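Long-range contacts in xylose isomerase domain protein (Alicyclobacillus acidocaldarius subsp. acidocaldarius, PDB 3U0H), which is a TIM-barrel protein of the xylose isomerase-like family that probably acts as an isomerase: residues A[199-204]-A[239-244]; A[204-209]-A[247-252]; A[224-229]-A[269-274]. All coordinates share one frame; numbering follows the deposited sequence.

Interaction 1 of 3, residues A[199-204]-A[239-244]; sequences EKVVYV and YLAGYR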
loop_
_atom_site.group_PDB
_atom_site.type_symbol
_atom_site.label_atom_id
_atom_site.label_comp_id
_atom_site.label_asym_id
_atom_site.label_seq_id
_atom_site.Cartn_x
_atom_site.Cartn_y
_atom_site.Cartn_z
ATOM N N GLU A 199 14.709 -5.896 -14.219
ATOM C CA GLU A 199 14.600 -4.792 -13.319
ATOM C C GLU A 199 15.189 -5.185 -11.961
ATOM O O GLU A 199 15.470 -4.304 -11.137
ATOM C CB GLU A 199 13.154 -4.322 -13.160
ATOM C CG GLU A 199 12.231 -5.319 -12.448
ATOM C CD GLU A 199 11.568 -6.246 -13.438
ATOM O OE1 GLU A 199 12.011 -6.205 -14.624
ATOM O OE2 GLU A 199 10.590 -6.949 -13.047
ATOM N N LYS A 200 15.429 -6.480 -11.750
ATOM C CA LYS A 200 16.048 -6.928 -10.485
ATOM C C LYS A 200 17.583 -6.878 -10.452
ATOM O O LYS A 200 18.198 -6.901 -9.359
ATOM C CB LYS A 200 15.559 -8.294 -10.125
ATOM C CG LYS A 200 14.082 -8.310 -9.854
ATOM C CD LYS A 200 13.748 -7.652 -8.536
ATOM C CE LYS A 200 12.273 -7.935 -8.150
ATOM N NZ LYS A 200 11.489 -6.652 -8.228
ATOM N N VAL A 201 18.200 -6.716 -11.630
ATOM C CA VAL A 201 19.626 -6.401 -11.708
ATOM C C VAL A 201 19.785 -4.858 -11.700
ATOM O O VAL A 201 19.599 -4.166 -12.750
ATOM C CB VAL A 201 20.296 -7.017 -12.935
ATOM C CG1 VAL A 201 21.812 -6.860 -12.813
ATOM C CG2 VAL A 201 19.923 -8.478 -13.102
ATOM N N VAL A 202 20.083 -4.330 -10.508
ATOM C CA VAL A 202 20.089 -2.897 -10.257
ATOM C C VAL A 202 21.467 -2.334 -10.598
ATOM O O VAL A 202 21.552 -1.265 -11.165
ATOM C CB VAL A 202 19.725 -2.606 -8.780
ATOM C CG1 VAL A 202 19.768 -1.103 -8.466
ATOM C CG2 VAL A 202 18.319 -3.170 -8.435
ATOM N N TYR A 203 22.544 -3.033 -10.203
ATOM C CA TYR A 203 23.875 -2.545 -10.396
ATOM C C TYR A 203 24.818 -3.741 -10.297
ATOM O O TYR A 203 24.478 -4.764 -9.741
ATOM C CB TYR A 203 24.165 -1.423 -9.359
ATOM C CG TYR A 203 25.496 -0.657 -9.459
ATOM C CD1 TYR A 203 25.933 -0.129 -10.666
ATOM C CD2 TYR A 203 26.284 -0.429 -8.321
ATOM C CE1 TYR A 203 27.142 0.544 -10.751
ATOM C CE2 TYR A 203 27.488 0.294 -8.383
ATOM C CZ TYR A 203 27.908 0.766 -9.601
ATOM O OH TYR A 203 29.096 1.466 -9.715
ATOM N N VAL A 204 25.979 -3.620 -10.910
ATOM C CA VAL A 204 26.831 -4.758 -11.122
ATOM C C VAL A 204 28.261 -4.417 -10.759
ATOM O O VAL A 204 28.755 -3.324 -11.087
ATOM C CB VAL A 204 26.737 -5.210 -12.587
ATOM C CG1 VAL A 204 27.741 -6.324 -12.863
ATOM C CG2 VAL A 204 25.294 -5.636 -12.872
ATOM N N TYR A 239 23.649 -9.998 -19.060
ATOM C CA TYR A 239 23.161 -9.567 -20.357
ATOM C C TYR A 239 21.855 -10.265 -20.776
ATOM O O TYR A 239 20.962 -9.591 -21.283
ATOM C CB TYR A 239 24.203 -9.698 -21.482
ATOM C CG TYR A 239 23.806 -8.979 -22.786
ATOM C CD1 TYR A 239 24.014 -7.608 -22.955
ATOM C CD2 TYR A 239 23.219 -9.666 -23.834
ATOM C CE1 TYR A 239 23.641 -6.962 -24.139
ATOM C CE2 TYR A 239 22.839 -9.033 -25.021
ATOM C CZ TYR A 239 23.048 -7.692 -25.165
ATOM O OH TYR A 239 22.666 -7.077 -26.326
ATOM N N LEU A 240 21.728 -11.577 -20.591
ATOM C CA LEU A 240 20.470 -12.273 -21.004
ATOM C C LEU A 240 19.302 -11.943 -20.032
ATOM O O LEU A 240 18.142 -11.869 -20.424
ATOM C CB LEU A 240 20.664 -13.780 -21.081
ATOM C CG LEU A 240 21.585 -14.310 -22.165
ATOM C CD1 LEU A 240 21.968 -15.744 -21.771
ATOM C CD2 LEU A 240 20.940 -14.242 -23.562
ATOM N N ALA A 241 19.618 -11.706 -18.765
ATOM C CA ALA A 241 18.652 -11.072 -17.866
ATOM C C ALA A 241 18.046 -9.829 -18.458
ATOM O O ALA A 241 16.878 -9.580 -18.246
ATOM C CB ALA A 241 19.297 -10.729 -16.559
ATOM N N GLY A 242 18.865 -9.020 -19.146
ATOM C CA GLY A 242 18.456 -7.756 -19.715
ATOM C C GLY A 242 19.109 -6.549 -19.053
ATOM O O GLY A 242 18.625 -5.446 -19.153
ATOM N N TYR A 243 20.223 -6.728 -18.372
ATOM C CA TYR A 243 20.923 -5.581 -17.779
ATOM C C TYR A 243 21.665 -4.763 -18.842
ATOM O O TYR A 243 22.343 -5.333 -19.686
ATOM C CB TYR A 243 21.921 -6.081 -16.775
ATOM C CG TYR A 243 22.626 -4.978 -16.055
ATOM C CD1 TYR A 243 21.955 -4.247 -15.096
ATOM C CD2 TYR A 243 23.972 -4.680 -16.318
ATOM C CE1 TYR A 243 22.585 -3.233 -14.421
ATOM C CE2 TYR A 243 24.630 -3.643 -15.647
ATOM C CZ TYR A 243 23.933 -2.929 -14.685
ATOM O OH TYR A 243 24.510 -1.891 -13.971
ATOM N N ARG A 244 21.507 -3.444 -18.799
ATOM C CA ARG A 244 22.069 -2.555 -19.812
ATOM C C ARG A 244 22.613 -1.292 -19.158
ATOM O O ARG A 244 22.191 -0.182 -19.526
ATOM C CB ARG A 244 20.994 -2.103 -20.845
ATOM C CG ARG A 244 20.320 -3.219 -21.621
ATOM C CD ARG A 244 21.279 -3.918 -22.566
ATOM N NE ARG A 244 20.606 -4.943 -23.365
ATOM C CZ ARG A 244 20.491 -6.230 -23.057
ATOM N NH1 ARG A 244 21.014 -6.726 -21.899
ATOM N NH2 ARG A 244 19.801 -7.043 -23.910
#
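Y243 lays its ring against V201 and V204 of strand 201-206, in the turn that follows helix 231-241. CG stands anti to the backbone N (chi1 -176°), next to V201 CG1. Near the root of the side chain, CB and CG lie beside this methyl, the two side chains crossing at about a right angle. Further out, Y243 CD1 is 3.5 Å from V201 CG1 and 3.3 Å from V201 O; this oxygen sits at the ring edge, close to the ring plane. CE1 continues along the same rim, 3.9 Å from V202 O. One face belongs to V204: its CG2 stands 3.6 Å from the centroid of the Y243 ring, 19° off the normal, a CH-pi contact leaning toward CE2 and CZ. At the tip, Y243 OH comes within 3.7 Å of Y203 CA and meets the edge of the Y203 ring, while its hydrogen bond goes to the backbone O of P246. Y203 OH has a separate partner, D34. V201 also touches the helix end, its CG2 lying 4.2 Å from A241 CB. An alanine in place of Y243 would probably leave V204 CG2 without its aromatic face and P246 O without the phenol, and open a gap beside V201. The turn that brings Y243 into place is a Schellman motif: G242, with positive phi, ends the helix, and R244 NH1 donates to both Y239 O and Y243 O. From this turn between helix 231-241 and strand 246-249, Y243 packs back on strand 201-206, the first strand of this beta-alpha-beta crossover of the TIM barrel.

Interaction 2 of 3, residues A[204-209]-A[247-252]; sequences VHINDT and VAAEVL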
loop_
_atom_site.group_PDB
_atom_site.type_symbol
_atom_site.label_atom_id
_atom_site.label_comp_id
_atom_site.label_asym_id
_atom_site.label_seq_id
_atom_site.Cartn_x
_atom_site.Cartn_y
_atom_site.Cartn_z
ATOM N N VAL A 204 25.979 -3.620 -10.910
ATOM C CA VAL A 204 26.831 -4.758 -11.122
ATOM C C VAL A 204 28.261 -4.417 -10.759
ATOM O O VAL A 204 28.755 -3.324 -11.087
ATOM C CB VAL A 204 26.737 -5.210 -12.587
ATOM C CG1 VAL A 204 27.741 -6.324 -12.863
ATOM C CG2 VAL A 204 25.294 -5.636 -12.872
ATOM N N HIS A 205 28.909 -5.316 -10.018
ATOM C CA HIS A 205 30.338 -5.216 -9.776
ATOM C C HIS A 205 31.036 -6.366 -10.445
ATOM O O HIS A 205 30.551 -7.511 -10.409
ATOM C CB HIS A 205 30.678 -5.314 -8.294
ATOM C CG HIS A 205 30.264 -4.137 -7.443
ATOM N ND1 HIS A 205 30.208 -4.225 -6.095
ATOM C CD2 HIS A 205 29.897 -2.850 -7.762
ATOM C CE1 HIS A 205 29.843 -3.036 -5.580
ATOM N NE2 HIS A 205 29.631 -2.202 -6.604
ATOM N N ILE A 206 32.231 -6.064 -10.975
ATOM C CA ILE A 206 33.161 -7.048 -11.512
ATOM C C ILE A 206 34.590 -6.989 -10.845
ATOM O O ILE A 206 34.999 -5.964 -10.338
ATOM C CB ILE A 206 33.169 -6.885 -13.058
ATOM C CG1 ILE A 206 33.675 -8.155 -13.730
ATOM C CG2 ILE A 206 33.897 -5.619 -13.476
ATOM C CD1 ILE A 206 33.301 -8.301 -15.191
ATOM N N ASN A 207 35.323 -8.111 -10.845
ATOM C CA ASN A 207 36.612 -8.295 -10.104
ATOM C C ASN A 207 36.996 -9.756 -10.293
ATOM O O ASN A 207 36.327 -10.476 -11.058
ATOM C CB ASN A 207 36.478 -7.957 -8.592
ATOM C CG ASN A 207 35.185 -8.506 -8.027
ATOM O OD1 ASN A 207 34.962 -9.726 -8.106
ATOM N ND2 ASN A 207 34.274 -7.618 -7.610
ATOM N N ASP A 208 38.060 -10.197 -9.613
ATOM C CA ASP A 208 38.603 -11.553 -9.784
ATOM C C ASP A 208 39.322 -12.091 -8.549
ATOM O O ASP A 208 39.493 -11.387 -7.586
ATOM C CB ASP A 208 39.561 -11.599 -11.000
ATOM C CG ASP A 208 39.315 -12.800 -11.903
ATOM O OD1 ASP A 208 38.909 -13.862 -11.375
ATOM O OD2 ASP A 208 39.538 -12.671 -13.140
ATOM N N THR A 209 39.721 -13.358 -8.596
ATOM C CA THR A 209 40.474 -14.021 -7.530
ATOM C C THR A 209 41.055 -15.329 -8.011
ATOM O O THR A 209 40.421 -16.011 -8.818
ATOM C CB THR A 209 39.565 -14.396 -6.342
ATOM O OG1 THR A 209 40.396 -14.661 -5.225
ATOM C CG2 THR A 209 38.696 -15.649 -6.643
ATOM N N VAL A 247 29.011 -1.397 -15.290
ATOM C CA VAL A 247 29.697 -2.488 -14.617
ATOM C C VAL A 247 30.956 -1.933 -13.988
ATOM O O VAL A 247 31.927 -1.592 -14.686
ATOM C CB VAL A 247 30.042 -3.558 -15.640
ATOM C CG1 VAL A 247 30.801 -4.701 -15.026
ATOM C CG2 VAL A 247 28.766 -4.024 -16.366
ATOM N N ALA A 248 30.953 -1.862 -12.656
ATOM C CA ALA A 248 32.072 -1.252 -11.929
ATOM C C ALA A 248 33.070 -2.255 -11.424
ATOM O O ALA A 248 32.690 -3.270 -10.839
ATOM C CB ALA A 248 31.559 -0.446 -10.777
ATOM N N ALA A 249 34.353 -1.968 -11.625
ATOM C CA ALA A 249 35.416 -2.818 -11.087
ATOM C C ALA A 249 35.698 -2.427 -9.633
ATOM O O ALA A 249 36.596 -1.609 -9.369
ATOM C CB ALA A 249 36.665 -2.701 -11.923
ATOM N N GLU A 250 34.905 -2.972 -8.709
ATOM C CA GLU A 250 35.156 -2.851 -7.240
ATOM C C GLU A 250 36.216 -3.888 -6.844
ATOM O O GLU A 250 35.906 -5.083 -6.709
ATOM C CB GLU A 250 33.884 -3.024 -6.376
ATOM C CG GLU A 250 34.141 -2.749 -4.856
ATOM C CD GLU A 250 32.925 -2.860 -3.925
ATOM O OE1 GLU A 250 32.355 -3.964 -3.729
ATOM O OE2 GLU A 250 32.555 -1.825 -3.324
ATOM N N VAL A 251 37.464 -3.428 -6.692
ATOM C CA VAL A 251 38.585 -4.310 -6.369
ATOM C C VAL A 251 39.089 -3.962 -4.977
ATOM O O VAL A 251 40.087 -3.268 -4.848
ATOM C CB VAL A 251 39.683 -4.251 -7.442
ATOM C CG1 VAL A 251 40.849 -5.142 -7.063
ATOM C CG2 VAL A 251 39.101 -4.695 -8.788
ATOM N N LEU A 252 38.344 -4.379 -3.946
ATOM C CA LEU A 252 38.726 -4.055 -2.587
ATOM C C LEU A 252 40.090 -4.717 -2.349
ATOM O O LEU A 252 40.327 -5.804 -2.829
ATOM C CB LEU A 252 37.687 -4.525 -1.553
ATOM C CG LEU A 252 36.255 -3.984 -1.709
ATOM C CD1 LEU A 252 35.369 -4.502 -0.580
ATOM C CD2 LEU A 252 36.176 -2.470 -1.699
#
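H205 and E250 come together through different first torsions: H205 CG is anti to its carbonyl carbon (chi1 -70°), whereas E250 CG is anti to its backbone N (chi1 -174°) and the glutamate chain runs on extended. E250 CB stands over the centre of the imidazole, 3.9 Å from the centroid of the H205 ring, as a CH-pi contact. The carboxylate lies near CE1 and ND1, its plane turned 55° from the ring, and E250 OE1 comes to 3.3 Å from H205 CE1. It also nears ND1, but at a poor angle for bonding; ND1 is held instead by D179. N207 has CG between backbone N and carbonyl carbon, the crowded position, and N207 ND2 donates to E250 O at 3.1 Å. The same ND2 reaches D179, and OD1 is bound by S180, so the amide is gripped at both ends and its rotation is fixed. Between the strands, A248 is bonded through both its backbone polar atoms: A248 N to V204 O at 3.1 Å, and I206 N to A248 O at 2.8 Å. On the side of the sheet carrying V204, I206 and V247, I206 CG2 packs on V247 CG1 at 3.6 Å; helix 231-241 packs on V204 and I206, and L272 of helix 261-280 on I206. H205 and A248 point to the other side, into the barrel. This is the parallel pairing of neighbouring TIM-barrel strands, and H205, N207 and E250 cluster at their C-terminal ends, where the active sites of this fold lie.

Interaction 3 of 3, residues A[224-229]-A[269-274]; sequences PGDGRI and RERLEK. With PO4 (phosphate ion), chain C.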
loop_
_atom_site.group_PDB
_atom_site.type_symbol
_atom_site.label_atom_id
_atom_site.label_comp_id
_atom_site.label_asym_id
_atom_site.label_seq_id
_atom_site.Cartn_x
_atom_site.Cartn_y
_atom_site.Cartn_z
ATOM N N PRO A 224 39.754 -7.352 -12.612
ATOM C CA PRO A 224 39.040 -8.225 -13.560
ATOM C C PRO A 224 40.001 -8.873 -14.558
ATOM O O PRO A 224 40.810 -8.175 -15.180
ATOM C CB PRO A 224 38.110 -7.268 -14.284
ATOM C CG PRO A 224 37.918 -6.141 -13.326
ATOM C CD PRO A 224 39.232 -5.975 -12.642
ATOM N N GLY A 225 39.943 -10.199 -14.665
ATOM C CA GLY A 225 40.819 -10.920 -15.559
ATOM C C GLY A 225 42.209 -11.348 -15.066
ATOM O O GLY A 225 42.926 -12.017 -15.806
ATOM N N ASP A 226 42.626 -11.001 -13.855
ATOM C CA ASP A 226 43.896 -11.580 -13.333
ATOM C C ASP A 226 43.700 -12.915 -12.553
ATOM O O ASP A 226 44.634 -13.493 -12.055
ATOM C CB ASP A 226 44.619 -10.545 -12.491
ATOM C CG ASP A 226 45.133 -9.358 -13.314
ATOM O OD1 ASP A 226 45.407 -9.526 -14.518
ATOM O OD2 ASP A 226 45.296 -8.249 -12.745
ATOM N N GLY A 227 42.485 -13.456 -12.535
ATOM C CA GLY A 227 42.193 -14.673 -11.771
ATOM C C GLY A 227 41.410 -15.756 -12.486
ATOM O O GLY A 227 41.515 -15.888 -13.704
ATOM N N ARG A 228 40.633 -16.535 -11.717
ATOM C CA ARG A 228 39.934 -17.724 -12.257
ATOM C C ARG A 228 38.391 -17.639 -12.324
ATOM O O ARG A 228 37.776 -18.590 -12.751
ATOM C CB ARG A 228 40.391 -19.028 -11.528
ATOM C CG ARG A 228 39.963 -19.216 -10.056
ATOM C CD ARG A 228 40.662 -20.428 -9.397
ATOM N NE ARG A 228 40.269 -21.698 -10.007
ATOM C CZ ARG A 228 39.091 -22.317 -9.832
ATOM N NH1 ARG A 228 38.851 -23.461 -10.471
ATOM N NH2 ARG A 228 38.130 -21.824 -9.048
ATOM N N ILE A 229 37.779 -16.513 -11.949
ATOM C CA ILE A 229 36.287 -16.382 -11.957
ATOM C C ILE A 229 35.851 -16.363 -13.414
ATOM O O ILE A 229 36.505 -15.689 -14.218
ATOM C CB ILE A 229 35.811 -15.109 -11.253
ATOM C CG1 ILE A 229 36.337 -15.087 -9.838
ATOM C CG2 ILE A 229 34.282 -15.016 -11.160
ATOM C CD1 ILE A 229 35.885 -13.851 -9.110
ATOM N N ARG A 269 39.194 -0.885 -18.232
ATOM C CA ARG A 269 38.248 -0.405 -19.265
ATOM C C ARG A 269 38.356 -1.266 -20.516
ATOM O O ARG A 269 37.337 -1.711 -21.000
ATOM C CB ARG A 269 38.529 1.034 -19.734
ATOM C CG ARG A 269 37.277 1.791 -20.098
ATOM C CD ARG A 269 37.260 2.455 -21.447
ATOM N NE ARG A 269 38.518 3.069 -21.761
ATOM C CZ ARG A 269 39.308 2.772 -22.787
ATOM N NH1 ARG A 269 40.451 3.413 -22.882
ATOM N NH2 ARG A 269 38.996 1.864 -23.693
ATOM N N GLU A 270 39.596 -1.419 -21.021
ATOM C CA GLU A 270 39.926 -2.285 -22.171
ATOM C C GLU A 270 39.542 -3.697 -21.893
ATOM O O GLU A 270 38.924 -4.352 -22.689
ATOM C CB GLU A 270 41.422 -2.298 -22.488
ATOM C CG GLU A 270 41.891 -1.119 -23.308
ATOM C CD GLU A 270 43.414 -0.874 -23.229
ATOM O OE1 GLU A 270 44.221 -1.828 -22.991
ATOM O OE2 GLU A 270 43.794 0.310 -23.382
ATOM N N ARG A 271 39.933 -4.184 -20.744
ATOM C CA ARG A 271 39.573 -5.530 -20.417
ATOM C C ARG A 271 38.055 -5.767 -20.364
ATOM O O ARG A 271 37.572 -6.802 -20.810
ATOM C CB ARG A 271 40.228 -5.898 -19.127
ATOM C CG ARG A 271 41.706 -6.169 -19.312
ATOM C CD ARG A 271 42.273 -6.621 -17.981
ATOM N NE ARG A 271 43.685 -6.985 -17.974
ATOM C CZ ARG A 271 44.259 -7.629 -16.965
ATOM N NH1 ARG A 271 43.542 -7.979 -15.891
ATOM N NH2 ARG A 271 45.560 -7.887 -17.003
ATOM N N LEU A 272 37.306 -4.803 -19.856
ATOM C CA LEU A 272 35.852 -4.982 -19.715
ATOM C C LEU A 272 35.117 -4.793 -21.033
ATOM O O LEU A 272 34.164 -5.498 -21.284
ATOM C CB LEU A 272 35.265 -4.039 -18.649
ATOM C CG LEU A 272 35.702 -4.359 -17.220
ATOM C CD1 LEU A 272 34.866 -3.584 -16.220
ATOM C CD2 LEU A 272 35.652 -5.863 -16.970
ATOM N N GLU A 273 35.550 -3.874 -21.886
ATOM C CA GLU A 273 34.895 -3.770 -23.195
ATOM C C GLU A 273 35.014 -5.098 -23.903
ATOM O O GLU A 273 34.086 -5.502 -24.534
ATOM C CB GLU A 273 35.481 -2.687 -24.069
ATOM C CG GLU A 273 35.290 -1.295 -23.532
ATOM C CD GLU A 273 36.316 -0.336 -24.100
ATOM O OE1 GLU A 273 37.348 -0.791 -24.651
ATOM O OE2 GLU A 273 36.104 0.897 -23.992
ATOM N N LYS A 274 36.149 -5.784 -23.759
ATOM C CA LYS A 274 36.386 -7.084 -24.445
ATOM C C LYS A 274 35.574 -8.181 -23.789
ATOM O O LYS A 274 34.897 -8.945 -24.463
ATOM C CB LYS A 274 37.871 -7.453 -24.482
ATOM C CG LYS A 274 38.694 -6.505 -25.360
ATOM C CD LYS A 274 40.141 -6.972 -25.638
ATOM C CE LYS A 274 41.001 -5.932 -26.403
ATOM N NZ LYS A 274 42.047 -5.183 -25.605
HETATM P P PO4 C . 41.544 -23.684 -12.737
HETATM O O1 PO4 C . 40.677 -24.929 -12.832
HETATM O O2 PO4 C . 40.960 -22.513 -13.513
HETATM O O3 PO4 C . 41.590 -23.218 -11.305
HETATM O O4 PO4 C . 42.941 -24.029 -13.220
#
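D226 and R271 cross at about a right angle, with the carboxylate and guanidinium planes 86° apart, yet D226 OD1 still lies at the guanidinium edge, close to its plane. The arginine chain is extended from CG to NE, carrying its end from the helix to the loop 224-229. R271 NH2 donates to OD1 of D226 at 3.0 Å, on the syn side of the carboxylate, and NH1 adds a weak bond to the same oxygen. R271 NH1 also donates to P224 O at 2.8 Å, so this one nitrogen bridges a backbone carbonyl and a carboxylate two residues apart in sequence. G225, between them, has positive phi; a CB there would be jammed against P224 O and would also come close to R271 NH1. P224 CB rests on L272 CD2 at 3.9 Å, and both residues also touch I206 of the barrel. Farther along the loop, R228 holds a phosphate ion, probably from the crystallisation liquor. Partly open to solvent, the D226-R271 salt bridge would probably balance the two charges locally, and the bond to P224 O would probably still tie the loop backbone to helix 261-280 if the carboxylate lost its charge.

In the fold
Interactions 1 and 2 both use strand 201-206 of the eight-stranded parallel barrel; interaction 3 packs against its I206. The first two share V204 and touch where Y203 OH meets A248 CB, their centres about 15 Å apart. Interaction 3 has its centre about 9 Å from that of interaction 2 and about 19 Å from that of interaction 1. D208 and T209 join it to interaction 2 through probable hydrogen bonds to I229 and R228. Along the chain come 199-209, 224-229, 239-252 and 269-274; these alternating segments tie the last beta-alpha-beta unit, its loop and the final helix together where the barrel closes.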